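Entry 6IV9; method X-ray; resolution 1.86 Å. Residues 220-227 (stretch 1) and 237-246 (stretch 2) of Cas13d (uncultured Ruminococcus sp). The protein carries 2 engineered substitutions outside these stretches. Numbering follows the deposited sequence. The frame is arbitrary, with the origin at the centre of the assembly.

Stretch 1, residues 220-227: EVFTHPDK
Stretch 2, residues 237-246: NIKKSLSKFN

The C-terminal turn of one helix, with the segment that follows it, packs against a second helix of Cas13d. Residues 220-223 end a helix that begins earlier in the chain; residues 237-246 are helical throughout, with phi/psi near -62/-41 and i to i+4 bonds such as Leu-242 N to Ile-238 O (2.8 Å) and Phe-245 N to Ser-241 O (2.8 Å). The register is set by CA-CA approaches of 6.4 Å for Phe-222 with Ile-238 and 6.9 Å for Thr-223 with Leu-242, and the contact buries 475 Å² in all. Glu-220 (chi1 t, chi2 p) stays out of reach, but its O accepts the amide of His-224 (N to O 2.9 Å). Val-221 (t) points sideways and touches lightly, its CG1 4.5 Å from Ile-238 CD1. Phe-222 (chi1 176°, chi2 57°) is the knob: CA-CB leaves sideways, yet the ring reaches in among Ile-238, Ser-241, Leu-242 and Phe-245. Leu-242 (t, p) lays CD1 over one ring face, 3.9 Å from the Phe-222 centroid and 25° off the normal, a CH-pi contact. The ring edge meets the face of Phe-245 (chi1 176°, chi2 75°), with centroids 5.2 Å apart, planes at 82° and Phe-222 CE2 3.7 Å from Phe-245 CD2; this arrangement directs ring C-H groups at pi density. Also at the edge, Ser-241 OG lies 3.5 Å from Phe-222 CE1; chi1 p turns this hydroxyl back to its own helix, where OG donates to Ile-238 O (2.8 Å), so its polarity is satisfied beside the aromatic ring. Ile-238 (m, t) approaches obliquely, CG2 4.1 Å from Phe-222 CD1 and 3.4 Å from Phe-222 O, a carbonyl buried without a hydrogen-bond partner. Thr-223 (p) adds a looser apolar contact, CG2 to Leu-242 CD1 at 4.2 Å. His-224 (phi/psi -131/66, chi1 m) is the first residue to leave helical geometry, and its CA-CB bond points away. Pro-225 (-62/-37, C-gamma endo) points toward the second helix: CB rests 3.8 Å from Ile-238 CG2, and CG meets the aliphatic part of Lys-239 at CG, also 3.8 Å. Asp-226 (-63/-40, chi1 m) starts sideways but brings OD2 within 2.7 Å of Lys-239 NZ, a hydrogen-bonded salt bridge between two exposed residues. Lys-239 starts away and bends back through chi angles of -67°, -125°, -153° and 21° to reach it. Lys-227 (-70/-4), poorly ordered, makes no contact with the second helix.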

# COMPACT_ATOMS: atom_id res chain seq x y z
N GLU A 220 22.83 -6.36 -22.60
CA GLU A 220 23.51 -6.93 -23.79
C GLU A 220 23.14 -8.40 -23.93
O GLU A 220 22.77 -8.80 -25.01
CB GLU A 220 25.01 -6.80 -23.59
CG GLU A 220 25.82 -7.66 -24.53
CD GLU A 220 25.92 -7.09 -25.93
OE1 GLU A 220 26.38 -7.80 -26.82
OE2 GLU A 220 25.55 -5.93 -26.11
N VAL A 221 23.19 -9.15 -22.84
CA VAL A 221 22.80 -10.59 -22.90
C VAL A 221 21.33 -10.71 -23.28
O VAL A 221 20.99 -11.59 -24.04
CB VAL A 221 23.10 -11.31 -21.59
CG1 VAL A 221 22.51 -12.70 -21.58
CG2 VAL A 221 24.58 -11.36 -21.30
N PHE A 222 20.49 -9.84 -22.72
CA PHE A 222 19.03 -9.88 -22.99
C PHE A 222 18.74 -9.65 -24.47
O PHE A 222 17.91 -10.34 -24.99
CB PHE A 222 18.36 -8.77 -22.20
CG PHE A 222 16.88 -8.60 -22.41
CD1 PHE A 222 16.01 -9.64 -22.17
CD2 PHE A 222 16.35 -7.39 -22.79
CE1 PHE A 222 14.65 -9.48 -22.33
CE2 PHE A 222 14.99 -7.22 -22.95
CZ PHE A 222 14.14 -8.27 -22.72
N THR A 223 19.40 -8.67 -25.08
CA THR A 223 19.14 -8.31 -26.49
C THR A 223 19.91 -9.19 -27.47
O THR A 223 19.51 -9.24 -28.62
CB THR A 223 19.29 -6.80 -26.69
OG1 THR A 223 20.60 -6.45 -26.30
CG2 THR A 223 18.30 -6.01 -25.87
N HIS A 224 20.96 -9.87 -27.02
CA HIS A 224 21.75 -10.77 -27.89
C HIS A 224 21.94 -12.10 -27.18
O HIS A 224 23.07 -12.44 -26.87
CB HIS A 224 23.12 -10.16 -28.19
CG HIS A 224 23.05 -8.78 -28.73
ND1 HIS A 224 22.66 -8.52 -30.00
CD2 HIS A 224 23.34 -7.60 -28.17
CE1 HIS A 224 22.70 -7.23 -30.21
NE2 HIS A 224 23.11 -6.65 -29.11
N PRO A 225 20.87 -12.88 -26.94
CA PRO A 225 20.98 -14.14 -26.23
C PRO A 225 21.87 -15.16 -26.97
O PRO A 225 22.55 -15.91 -26.31
CB PRO A 225 19.55 -14.65 -26.09
CG PRO A 225 18.73 -13.84 -27.03
CD PRO A 225 19.52 -12.58 -27.33
N ASP A 226 21.81 -15.16 -28.29
CA ASP A 226 22.56 -16.15 -29.11
C ASP A 226 24.06 -15.98 -28.92
O ASP A 226 24.74 -16.98 -28.86
CB ASP A 226 22.11 -16.12 -30.57
CG ASP A 226 20.73 -16.72 -30.81
OD1 ASP A 226 20.13 -16.41 -31.84
OD2 ASP A 226 20.29 -17.50 -29.98
N LYS A 227 24.55 -14.75 -28.83
CA LYS A 227 26.00 -14.46 -28.64
C LYS A 227 26.44 -14.87 -27.24
O LYS A 227 27.61 -14.72 -26.92
CB LYS A 227 26.31 -12.97 -28.85
CG LYS A 227 25.84 -12.38 -30.17
CD LYS A 227 26.42 -11.01 -30.42
CE LYS A 227 25.83 -10.28 -31.61
NZ LYS A 227 26.19 -8.84 -31.60
N ASN A 237 14.23 -18.99 -24.14
CA ASN A 237 13.41 -18.35 -23.09
C ASN A 237 13.63 -16.84 -23.14
O ASN A 237 12.67 -16.11 -23.08
CB ASN A 237 13.78 -18.89 -21.71
CG ASN A 237 13.14 -20.22 -21.42
OD1 ASN A 237 12.26 -20.66 -22.16
ND2 ASN A 237 13.57 -20.87 -20.36
N ILE A 238 14.88 -16.43 -23.26
CA ILE A 238 15.19 -14.98 -23.33
C ILE A 238 14.52 -14.39 -24.57
O ILE A 238 13.95 -13.33 -24.45
CB ILE A 238 16.70 -14.75 -23.30
CG1 ILE A 238 17.30 -15.16 -21.96
CG2 ILE A 238 17.01 -13.32 -23.65
CD1 ILE A 238 18.79 -15.16 -21.92
N LYS A 239 14.56 -15.09 -25.70
CA LYS A 239 13.94 -14.57 -26.94
C LYS A 239 12.44 -14.41 -26.77
O LYS A 239 11.91 -13.47 -27.29
CB LYS A 239 14.26 -15.51 -28.11
CG LYS A 239 15.72 -15.55 -28.50
CD LYS A 239 15.95 -15.23 -29.95
CE LYS A 239 17.21 -15.87 -30.49
NZ LYS A 239 17.61 -17.01 -29.65
N LYS A 240 11.80 -15.33 -26.07
CA LYS A 240 10.35 -15.21 -25.84
C LYS A 240 10.08 -13.92 -25.06
O LYS A 240 9.14 -13.23 -25.40
CB LYS A 240 9.84 -16.39 -25.02
CG LYS A 240 9.82 -17.73 -25.73
CD LYS A 240 8.83 -18.66 -25.08
CE LYS A 240 8.95 -20.11 -25.51
NZ LYS A 240 7.63 -20.79 -25.43
N SER A 241 10.87 -13.63 -24.04
CA SER A 241 10.65 -12.41 -23.22
C SER A 241 11.04 -11.17 -24.02
O SER A 241 10.37 -10.18 -23.89
CB SER A 241 11.36 -12.49 -21.90
OG SER A 241 12.75 -12.45 -22.06
N LEU A 242 12.09 -11.25 -24.82
CA LEU A 242 12.52 -10.10 -25.65
C LEU A 242 11.37 -9.71 -26.57
O LEU A 242 11.08 -8.54 -26.72
CB LEU A 242 13.73 -10.54 -26.46
CG LEU A 242 14.44 -9.45 -27.26
CD1 LEU A 242 14.72 -8.24 -26.39
CD2 LEU A 242 15.72 -9.97 -27.85
N SER A 243 10.72 -10.70 -27.16
CA SER A 243 9.61 -10.44 -28.09
C SER A 243 8.45 -9.76 -27.35
O SER A 243 7.88 -8.83 -27.88
CB SER A 243 9.23 -11.73 -28.76
OG SER A 243 7.95 -11.65 -29.32
N LYS A 244 8.15 -10.22 -26.13
CA LYS A 244 7.10 -9.61 -25.29
C LYS A 244 7.52 -8.19 -24.91
O LYS A 244 6.68 -7.33 -24.84
CB LYS A 244 6.79 -10.50 -24.09
CG LYS A 244 5.96 -11.72 -24.42
CD LYS A 244 4.52 -11.37 -24.64
CE LYS A 244 3.59 -12.56 -24.70
NZ LYS A 244 2.49 -12.44 -23.71
N PHE A 245 8.81 -7.98 -24.66
CA PHE A 245 9.34 -6.65 -24.26
C PHE A 245 9.09 -5.65 -25.39
O PHE A 245 8.62 -4.57 -25.15
CB PHE A 245 10.83 -6.79 -23.97
CG PHE A 245 11.59 -5.54 -23.63
CD1 PHE A 245 11.47 -4.93 -22.40
CD2 PHE A 245 12.49 -5.00 -24.53
CE1 PHE A 245 12.19 -3.80 -22.08
CE2 PHE A 245 13.22 -3.86 -24.21
CZ PHE A 245 13.07 -3.27 -22.99
N ASN A 246 9.39 -6.05 -26.62
CA ASN A 246 9.13 -5.18 -27.79
C ASN A 246 7.62 -4.94 -27.92
O ASN A 246 7.25 -3.86 -28.25
CB ASN A 246 9.77 -5.71 -29.06
CG ASN A 246 11.26 -5.57 -29.04
OD1 ASN A 246 11.77 -4.52 -28.69
ND2 ASN A 246 11.97 -6.61 -29.38